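Local coordinates for probable leucine/isoleucine/valine-binding protein (Rhodopirellula baltica, PDB 4KV7) that probably binds leucine, isoleucine, valine or a related small ligand in the manner of periplasmic binding proteins, though its function has not been established, at residues I341-G344 against A345-L349. The protein carries 1 engineered substitution. Residues are numbered along the deposited sequence; the frame is centred on the assembly and turned at random.
Sequences IGLG and APLTL
Ile341 and Leu347 meet through their outermost methyl groups, CD1 of Ile341 lying 3.6 Å from CD1 of Leu347, with the two side chains crossing at about a right angle. The same Leu347 methyl also receives Leu343, whose CD1 stands 4.1 Å from Leu347 CD1, so one branch of a single leucine serves both partners. In Ile341, CG1 sits between its own backbone N and carbonyl carbon (chi1 56°), and the extended second torsion then carries CD1 onward to the leucine. In Leu347, CG lies anti to the carbonyl carbon and beside the backbone N (chi1 -60°); with CD1 extended away from CA, this methyl faces those of Ile341 and Leu343. Branched aliphatic residues suit this buried place, because Ile312 of helix 301-319 packs on Ile341 and Leu347, while Leu282 of helix 281-293 packs on Ile341 and Leu343.

The loop that brings these side chains together bends at two glycines. Gly342 and Gly344 both adopt positive phi, where a beta carbon would press against the preceding carbonyl oxygen. Ala345 follows with only a small methyl, fitting its partly exposed place. The main chain curls around water 1: Ile341 N and Leu343 N each donate to the water oxygen from 3.0 Å, and the water donates to Ala345 O at 2.9 Å.

Residues 341-346 thus form the last part of the connection from helix 326-335 to strand 347-349, a glycine-containing turn within the periplasmic binding protein fold. Water bridges two amide N-H groups and one carbonyl oxygen, probably helping to hold the turn alongside hydrocarbon burial.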
loop_
_atom_site.group_PDB
_atom_site.type_symbol
_atom_site.label_atom_id
_atom_site.label_comp_id
_atom_site.label_asym_id
_atom_site.label_seq_id
_atom_site.Cartn_x
_atom_site.Cartn_y
_atom_site.Cartn_z
ATOM N N ILE A 341 -12.931 8.197 -11.065
ATOM C CA ILE A 341 -13.099 6.782 -11.393
ATOM C C ILE A 341 -14.128 6.106 -10.492
ATOM O O ILE A 341 -14.179 4.884 -10.408
ATOM C CB ILE A 341 -11.764 5.983 -11.367
ATOM C CG1 ILE A 341 -11.064 6.110 -10.012
ATOM C CG2 ILE A 341 -10.842 6.429 -12.486
ATOM C CD1 ILE A 341 -9.737 5.341 -9.946
ATOM N N GLY A 342 -14.954 6.902 -9.822
ATOM C CA GLY A 342 -16.021 6.351 -9.004
ATOM C C GLY A 342 -15.666 6.109 -7.551
ATOM O O GLY A 342 -16.292 5.273 -6.894
ATOM N N LEU A 343 -14.678 6.851 -7.048
ATOM C CA LEU A 343 -14.235 6.749 -5.658
ATOM C C LEU A 343 -14.954 7.720 -4.723
ATOM O O LEU A 343 -14.752 7.682 -3.511
ATOM C CB LEU A 343 -12.735 6.996 -5.566
ATOM C CG LEU A 343 -11.894 5.801 -5.981
ATOM C CD1 LEU A 343 -10.436 6.177 -6.092
ATOM C CD2 LEU A 343 -12.078 4.680 -4.974
ATOM N N GLY A 344 -15.779 8.592 -5.287
ATOM C CA GLY A 344 -16.526 9.545 -4.483
ATOM C C GLY A 344 -15.867 10.911 -4.416
ATOM O O GLY A 344 -16.505 11.900 -4.053
ATOM N N ALA A 345 -14.583 10.960 -4.754
ATOM C CA ALA A 345 -13.830 12.208 -4.797
ATOM C C ALA A 345 -12.790 12.127 -5.908
ATOM O O ALA A 345 -12.265 11.043 -6.195
ATOM C CB ALA A 345 -13.160 12.473 -3.461
ATOM N N PRO A 346 -12.486 13.272 -6.543
ATOM C CA PRO A 346 -11.587 13.257 -7.699
ATOM C C PRO A 346 -10.140 12.925 -7.358
ATOM O O PRO A 346 -9.649 13.194 -6.262
ATOM C CB PRO A 346 -11.685 14.690 -8.237
ATOM C CG PRO A 346 -12.060 15.500 -7.054
ATOM C CD PRO A 346 -12.978 14.630 -6.252
ATOM N N LEU A 347 -9.478 12.311 -8.327
ATOM C CA LEU A 347 -8.044 12.075 -8.288
ATOM C C LEU A 347 -7.378 13.126 -9.161
ATOM O O LEU A 347 -8.009 13.668 -10.063
ATOM C CB LEU A 347 -7.732 10.678 -8.823
ATOM C CG LEU A 347 -8.379 9.530 -8.051
ATOM C CD1 LEU A 347 -7.977 8.212 -8.677
ATOM C CD2 LEU A 347 -7.953 9.567 -6.602
ATOM N N THR A 348 -6.110 13.422 -8.897
ATOM C CA THR A 348 -5.390 14.421 -9.673
ATOM C C THR A 348 -3.973 13.953 -9.967
ATOM O O THR A 348 -3.219 13.599 -9.046
ATOM C CB THR A 348 -5.315 15.766 -8.927
ATOM O OG1 THR A 348 -4.829 15.546 -7.596
ATOM C CG2 THR A 348 -6.679 16.414 -8.851
ATOM N N LEU A 349 -3.615 13.954 -11.248
ATOM C CA LEU A 349 -2.246 13.679 -11.661
ATOM C C LEU A 349 -1.850 14.704 -12.703
ATOM O O LEU A 349 -2.702 15.218 -13.426
ATOM C CB LEU A 349 -2.127 12.270 -12.245
ATOM C CG LEU A 349 -2.181 11.125 -11.228
ATOM C CD1 LEU A 349 -2.235 9.778 -11.933
ATOM C CD2 LEU A 349 -0.984 11.177 -10.270
HETATM O O HOH W 1 -13.167 9.185 -8.271
#